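Local coordinates for protein uncharacterized ACR, COG1565 superfamily (PDB 4F3N) that is of uncharacterized function but is probably an S-adenosyl-L-methionine-dependent methyltransferase, possibly one that symmetrically dimethylates protein arginines, at residues A67-A70 / W75-F78; E59-S64 / P89-Y94; A370-V375 / N392-L397. All blocks are in the same frame, centred on the assembly; numbering follows the deposited sequence.

Interaction 1 of 3, residues A67-A70 / W75-F78; sequences AEIA and WIPF
Trp75 meets Ile69 with its backbone: the methyl CG2 of Ile69 rests 3.7 Å from Trp75 N. That amide is buried by the contact and has no hydrogen-bonding partner in the model. The Trp75 side chain starts off away from the 67-70 segment; its indole NE1 bonds to the carbonyl O of Ala248 and its ring takes a cation-pi contact from Arg250.

Ile76 points its side chain back at the helix and carries the apolar contact. The two isoleucines cross at about a right angle, with Ile76 CD1 3.7 Å from Ile69 CG1 and Ile76 CG2 3.9 Å from the same carbon. Ile76 CG1 sits between its own backbone N and carbonyl carbon (chi1 61°), which leaves CG2 beside the N, and both branches bear on the Ile69 CG1 methylene. Val237 of strand 231-239 also touches Ile69 and pairs with Ile76 through the backbone.

Pro77 then takes the N-cap position of helix 78-87, and Phe78 begins that helix. The arrangement is a helix-turn-strand unit: the last turn of helix 52-71 packs through Ile69 on the short, weakly bonded strand 76-77, which pairs with strand 231-239 of an antiparallel sheet.

Interaction 2 of 3, residues E59-S64 / P89-Y94; sequences EALAAS and PGMGYY
Leu61 and Met91 run past each other in opposite directions, each directed at the other's backbone. The thioether of Met91 reaches in to the surface of the helix, and its terminal methyl CE lies 3.9 Å from Leu61 CA and 4.0 Å from Leu61 CD1. Going the other way, Leu61 extends along Met91 until its second methyl, CD2, comes within 3.7 Å of Met91 O. This last approach is a plain van der Waals touch of a methyl on a carbonyl oxygen.

The shape of the methionine explains how one side chain serves two helix residues. It extends through chi2 and then bends at chi3 (-64°), which turns CE over the Leu61 backbone while SD stays level with the preceding residue. There SD is 4.0 Å from Ala60 CB, and equally close to Leu61 N. Leu61 has CG opposite its own backbone N, and its two methyls divide the work, CD1 packing on the methionine methyl and CD2 on the loop backbone.

One turn further along the helix, Ser64 OG gives a 2.6 Å hydrogen bond to Leu61 O. It reaches the carbonyl at a C=O...O angle of 129°, tilted 21° from the carbonyl plane, so this oxygen of the contact-bearing residue is gripped by a hydroxyl from its own helix.

Beyond Met91 the chain runs on to Tyr93 and Tyr94, whose backbones bond to Val85 and Leu86 at the end of helix 78-87. Leu61 also touches Ala88 and, from a separate loop, Pro332. The 89-94 loop thus meets the middle of helix 52-71 through Met91 and is tied to the end of helix 78-87 through the two tyrosines.

Interaction 3 of 3, residues A370-V375 / N392-L397; sequences AGITDV and NAVQKL
Ile372 reaches across to Val394 tip to tip, and its outer methyl continues on to Leu397. Its long branch is fully extended: CG1 stands opposite the backbone N (chi1 -165°) and CD1 prolongs the line (chi2 168°), carrying the side chain straight out from the first turn of helix 372-376. In this conformation the other branch, CG2, is the one placed between the backbone N and carbonyl carbon.

Val394 answers with one methyl, CG2, which lies 4.0 Å from Ile372 CG1 and 4.1 Å from Ile372 CD1. Its chi1 of 171° sets CG1 opposite the backbone N and leaves CG2 beside that N as the branch that meets the isoleucine. Leu397, one turn later on the same helix, comes in obliquely, its CD1 3.9 Å from Ile372 CD1. The end of the isoleucine is therefore touched by two successive turns of helix 384-398, through methyl and methylene groups alone.

Gly371 sets up the start of the short helix. With positive phi it closes helix 363-369 in a Schellman motif and at once serves as N-cap of helix 372-376, its O accepting a 3.0 Å bond from Val375 N.

Around this buried patch, Leu367 of helix 363-369 touches both Ile372 and Leu397, while helix 118-136 supplies Thr124 against Ile372 and Leu120 against Val394. Helix 384-398 thus packs among three others, and near its C-terminal end the Leu397 side chain lies about 8 Å from that of Asn214 on strand 210-214, which binds S-adenosyl-L-homocysteine in another structure of this protein; the ligand is absent here.

Overall arrangement
From the N terminus, helix 52-71 supplies the first side of two contacts: 59-64 in interaction 2, then 67-70 in interaction 1. Interaction 1 closes first, at 75-78, over a short connection that joins the helix end to the antiparallel sheet. Interaction 2 closes at 89-94, joining the middle of helix 52-71 to the loop after helix 78-87, so its longer loop encloses that of interaction 1; their centres are 14 Å apart. Interaction 3 follows in series far down the chain, its segments 16 residues apart, and ties helix 372-376 to helix 384-398 next to helices 118-136 and 363-369. Its centre lies about 45 Å from that of interaction 1, on the opposite side of the chain's centre.

Interaction 1 of 3, residues A67-A70 / W75-F78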
# COMPACT_ATOMS: atom_id res chain seq x y z
N ALA A 67 -26.28 -6.69 9.66
CA ALA A 67 -27.36 -5.74 9.93
C ALA A 67 -27.36 -4.58 8.93
O ALA A 67 -28.40 -4.15 8.46
CB ALA A 67 -27.26 -5.22 11.37
N GLU A 68 -26.18 -4.08 8.61
CA GLU A 68 -26.06 -3.04 7.61
C GLU A 68 -26.53 -3.49 6.25
O GLU A 68 -27.28 -2.78 5.57
CB GLU A 68 -24.62 -2.56 7.50
CG GLU A 68 -24.56 -1.41 6.51
CD GLU A 68 -23.30 -0.61 6.57
OE1 GLU A 68 -22.64 -0.59 7.62
OE2 GLU A 68 -23.03 0.02 5.52
N ILE A 69 -26.11 -4.70 5.85
CA ILE A 69 -26.53 -5.25 4.57
C ILE A 69 -28.05 -5.40 4.48
O ILE A 69 -28.67 -4.99 3.49
CB ILE A 69 -25.84 -6.59 4.26
CG1 ILE A 69 -24.35 -6.36 3.98
CG2 ILE A 69 -26.51 -7.26 3.04
CD1 ILE A 69 -23.57 -7.65 3.91
N ALA A 70 -28.67 -5.92 5.53
CA ALA A 70 -30.13 -6.06 5.55
C ALA A 70 -30.79 -4.72 5.48
O ALA A 70 -31.78 -4.53 4.76
CB ALA A 70 -30.60 -6.81 6.79
N TRP A 75 -27.78 -5.80 -0.06
CA TRP A 75 -26.54 -5.72 -0.85
C TRP A 75 -25.76 -4.48 -0.58
O TRP A 75 -26.33 -3.36 -0.53
CB TRP A 75 -26.90 -5.77 -2.33
CG TRP A 75 -25.79 -5.89 -3.35
CD1 TRP A 75 -25.37 -7.03 -3.99
CD2 TRP A 75 -24.97 -4.79 -3.92
NE1 TRP A 75 -24.33 -6.75 -4.86
CE2 TRP A 75 -24.06 -5.41 -4.87
CE3 TRP A 75 -24.90 -3.41 -3.71
CZ2 TRP A 75 -23.13 -4.69 -5.57
CZ3 TRP A 75 -23.98 -2.68 -4.47
CH2 TRP A 75 -23.12 -3.30 -5.38
N ILE A 76 -24.45 -4.64 -0.41
CA ILE A 76 -23.53 -3.51 -0.33
C ILE A 76 -22.33 -3.73 -1.26
O ILE A 76 -21.95 -4.89 -1.57
CB ILE A 76 -23.01 -3.29 1.11
CG1 ILE A 76 -22.24 -4.52 1.63
CG2 ILE A 76 -24.19 -2.97 2.00
CD1 ILE A 76 -21.52 -4.29 2.96
N PRO A 77 -21.74 -2.64 -1.74
CA PRO A 77 -20.53 -2.86 -2.54
C PRO A 77 -19.38 -3.50 -1.72
O PRO A 77 -19.35 -3.36 -0.49
CB PRO A 77 -20.17 -1.47 -3.06
CG PRO A 77 -20.87 -0.52 -2.18
CD PRO A 77 -22.03 -1.20 -1.53
N PHE A 78 -18.45 -4.18 -2.38
CA PHE A 78 -17.36 -4.82 -1.67
C PHE A 78 -16.48 -3.79 -0.95
O PHE A 78 -15.92 -4.08 0.12
CB PHE A 78 -16.51 -5.67 -2.59
CG PHE A 78 -15.51 -6.50 -1.86
CD1 PHE A 78 -14.18 -6.15 -1.87
CD2 PHE A 78 -15.92 -7.60 -1.07
CE1 PHE A 78 -13.25 -6.89 -1.17
CE2 PHE A 78 -14.99 -8.30 -0.34
CZ PHE A 78 -13.66 -7.93 -0.38

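Interaction 2 of 3, residues E59-S64 / P89-Y94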
# COMPACT_ATOMS: atom_id res chain seq x y z
N GLU A 59 -17.32 -11.91 15.68
CA GLU A 59 -18.78 -12.10 15.60
C GLU A 59 -19.57 -10.79 15.71
O GLU A 59 -20.56 -10.60 14.98
CB GLU A 59 -19.23 -13.14 16.62
CG GLU A 59 -18.68 -14.51 16.27
CD GLU A 59 -18.92 -15.57 17.34
OE1 GLU A 59 -18.94 -15.24 18.55
OE2 GLU A 59 -19.08 -16.76 16.99
N ALA A 60 -19.12 -9.85 16.57
CA ALA A 60 -19.80 -8.56 16.72
C ALA A 60 -19.66 -7.78 15.42
O ALA A 60 -20.64 -7.18 14.91
CB ALA A 60 -19.24 -7.78 17.91
N LEU A 61 -18.44 -7.80 14.87
CA LEU A 61 -18.19 -7.07 13.63
C LEU A 61 -19.05 -7.64 12.54
O LEU A 61 -19.70 -6.88 11.82
CB LEU A 61 -16.72 -7.13 13.23
CG LEU A 61 -16.37 -6.51 11.89
CD1 LEU A 61 -16.67 -5.02 11.89
CD2 LEU A 61 -14.87 -6.81 11.67
N ALA A 62 -19.07 -8.97 12.42
CA ALA A 62 -19.88 -9.67 11.42
C ALA A 62 -21.38 -9.34 11.57
O ALA A 62 -22.03 -9.03 10.58
CB ALA A 62 -19.65 -11.19 11.46
N ALA A 63 -21.90 -9.38 12.80
CA ALA A 63 -23.32 -9.05 13.04
C ALA A 63 -23.64 -7.62 12.61
O ALA A 63 -24.68 -7.35 12.02
CB ALA A 63 -23.68 -9.23 14.54
N SER A 64 -22.72 -6.67 12.87
CA SER A 64 -22.92 -5.31 12.47
C SER A 64 -22.98 -5.18 10.95
O SER A 64 -23.78 -4.42 10.40
CB SER A 64 -21.86 -4.37 13.07
OG SER A 64 -20.62 -4.48 12.37
N PRO A 89 -13.81 1.18 13.82
CA PRO A 89 -13.09 1.52 15.05
C PRO A 89 -13.10 0.38 16.04
O PRO A 89 -14.14 -0.22 16.32
CB PRO A 89 -13.87 2.71 15.59
CG PRO A 89 -14.37 3.39 14.36
CD PRO A 89 -14.74 2.25 13.42
N GLY A 90 -11.94 0.04 16.58
CA GLY A 90 -11.93 -0.96 17.63
C GLY A 90 -11.88 -2.40 17.16
O GLY A 90 -11.08 -3.16 17.68
N MET A 91 -12.73 -2.76 16.19
CA MET A 91 -12.95 -4.14 15.79
C MET A 91 -12.38 -4.53 14.43
O MET A 91 -12.27 -5.72 14.12
CB MET A 91 -14.43 -4.40 15.73
CG MET A 91 -15.15 -4.12 17.04
SD MET A 91 -16.80 -4.80 16.90
CE MET A 91 -17.50 -3.80 15.57
N GLY A 92 -12.05 -3.53 13.62
CA GLY A 92 -11.49 -3.78 12.29
C GLY A 92 -10.09 -4.34 12.39
O GLY A 92 -9.42 -4.19 13.41
N TYR A 93 -9.61 -4.98 11.33
CA TYR A 93 -8.31 -5.61 11.36
C TYR A 93 -7.19 -4.65 11.77
O TYR A 93 -6.32 -5.01 12.58
CB TYR A 93 -7.95 -6.16 10.01
CG TYR A 93 -6.65 -6.93 10.01
CD1 TYR A 93 -6.55 -8.15 10.67
CD2 TYR A 93 -5.52 -6.45 9.36
CE1 TYR A 93 -5.37 -8.86 10.70
CE2 TYR A 93 -4.33 -7.15 9.37
CZ TYR A 93 -4.26 -8.36 10.04
OH TYR A 93 -3.10 -9.09 10.07
N TYR A 94 -7.20 -3.47 11.16
CA TYR A 94 -6.09 -2.50 11.33
C TYR A 94 -6.32 -1.52 12.46
O TYR A 94 -5.40 -0.77 12.85
CB TYR A 94 -5.89 -1.68 10.07
CG TYR A 94 -5.31 -2.44 8.92
CD1 TYR A 94 -4.00 -2.91 8.96
CD2 TYR A 94 -6.04 -2.67 7.78
CE1 TYR A 94 -3.46 -3.60 7.88
CE2 TYR A 94 -5.52 -3.36 6.72
CZ TYR A 94 -4.22 -3.81 6.75
OH TYR A 94 -3.68 -4.47 5.65

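Interaction 3 of 3, residues A370-V375 / N392-L397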
# COMPACT_ATOMS: atom_id res chain seq x y z
N ALA A 370 19.62 2.84 -6.45
CA ALA A 370 19.80 3.59 -5.24
C ALA A 370 20.99 3.10 -4.41
O ALA A 370 21.36 3.73 -3.41
CB ALA A 370 18.49 3.54 -4.42
N GLY A 371 21.64 2.02 -4.84
CA GLY A 371 22.87 1.61 -4.17
C GLY A 371 22.78 0.52 -3.14
O GLY A 371 23.67 0.41 -2.32
N ILE A 372 21.75 -0.34 -3.20
CA ILE A 372 21.62 -1.41 -2.18
C ILE A 372 22.83 -2.34 -2.12
O ILE A 372 23.18 -2.83 -1.03
CB ILE A 372 20.30 -2.22 -2.31
CG1 ILE A 372 20.05 -3.03 -1.04
CG2 ILE A 372 20.29 -3.10 -3.57
CD1 ILE A 372 18.62 -3.62 -1.01
N THR A 373 23.44 -2.65 -3.27
CA THR A 373 24.57 -3.57 -3.26
C THR A 373 25.76 -2.89 -2.63
O THR A 373 26.60 -3.57 -2.03
CB THR A 373 24.91 -4.14 -4.64
OG1 THR A 373 25.27 -3.10 -5.53
CG2 THR A 373 23.70 -4.91 -5.21
N ASP A 374 25.81 -1.58 -2.72
CA ASP A 374 26.90 -0.80 -2.08
C ASP A 374 26.73 -0.86 -0.57
O ASP A 374 27.69 -1.05 0.17
CB ASP A 374 26.93 0.66 -2.56
CG ASP A 374 27.20 0.80 -4.04
OD1 ASP A 374 27.75 -0.13 -4.68
OD2 ASP A 374 26.83 1.87 -4.59
N VAL A 375 25.47 -0.73 -0.14
CA VAL A 375 25.13 -0.87 1.26
C VAL A 375 25.58 -2.25 1.73
O VAL A 375 26.28 -2.37 2.72
CB VAL A 375 23.61 -0.69 1.50
CG1 VAL A 375 23.25 -0.94 2.97
CG2 VAL A 375 23.18 0.70 1.06
N ASN A 392 20.99 -12.28 2.36
CA ASN A 392 19.66 -12.86 2.22
C ASN A 392 18.55 -11.79 2.16
O ASN A 392 17.61 -11.94 1.39
CB ASN A 392 19.37 -13.82 3.38
CG ASN A 392 20.16 -15.11 3.30
OD1 ASN A 392 20.54 -15.59 2.20
ND2 ASN A 392 20.41 -15.71 4.47
N ALA A 393 18.70 -10.73 2.96
CA ALA A 393 17.73 -9.61 2.97
C ALA A 393 17.69 -8.92 1.61
O ALA A 393 16.60 -8.67 1.09
CB ALA A 393 18.06 -8.58 4.07
N VAL A 394 18.86 -8.58 1.10
CA VAL A 394 19.00 -7.97 -0.19
C VAL A 394 18.35 -8.86 -1.25
O VAL A 394 17.60 -8.40 -2.11
CB VAL A 394 20.45 -7.70 -0.55
CG1 VAL A 394 20.57 -7.26 -2.01
CG2 VAL A 394 21.05 -6.66 0.39
N GLN A 395 18.62 -10.15 -1.21
CA GLN A 395 18.05 -11.02 -2.22
C GLN A 395 16.53 -11.06 -2.14
O GLN A 395 15.86 -11.08 -3.17
CB GLN A 395 18.63 -12.44 -2.11
CG GLN A 395 18.10 -13.39 -3.16
CD GLN A 395 18.80 -14.72 -3.11
OE1 GLN A 395 18.77 -15.40 -2.07
NE2 GLN A 395 19.41 -15.13 -4.23
N LYS A 396 15.97 -11.09 -0.94
CA LYS A 396 14.51 -11.05 -0.81
C LYS A 396 13.95 -9.75 -1.40
O LYS A 396 12.88 -9.75 -2.04
CB LYS A 396 14.12 -11.15 0.67
N LEU A 397 14.66 -8.66 -1.16
CA LEU A 397 14.21 -7.35 -1.66
C LEU A 397 14.27 -7.20 -3.18
O LEU A 397 13.45 -6.48 -3.75
CB LEU A 397 14.98 -6.22 -1.01
CG LEU A 397 14.70 -5.96 0.46
CD1 LEU A 397 15.64 -4.95 1.06
CD2 LEU A 397 13.26 -5.50 0.68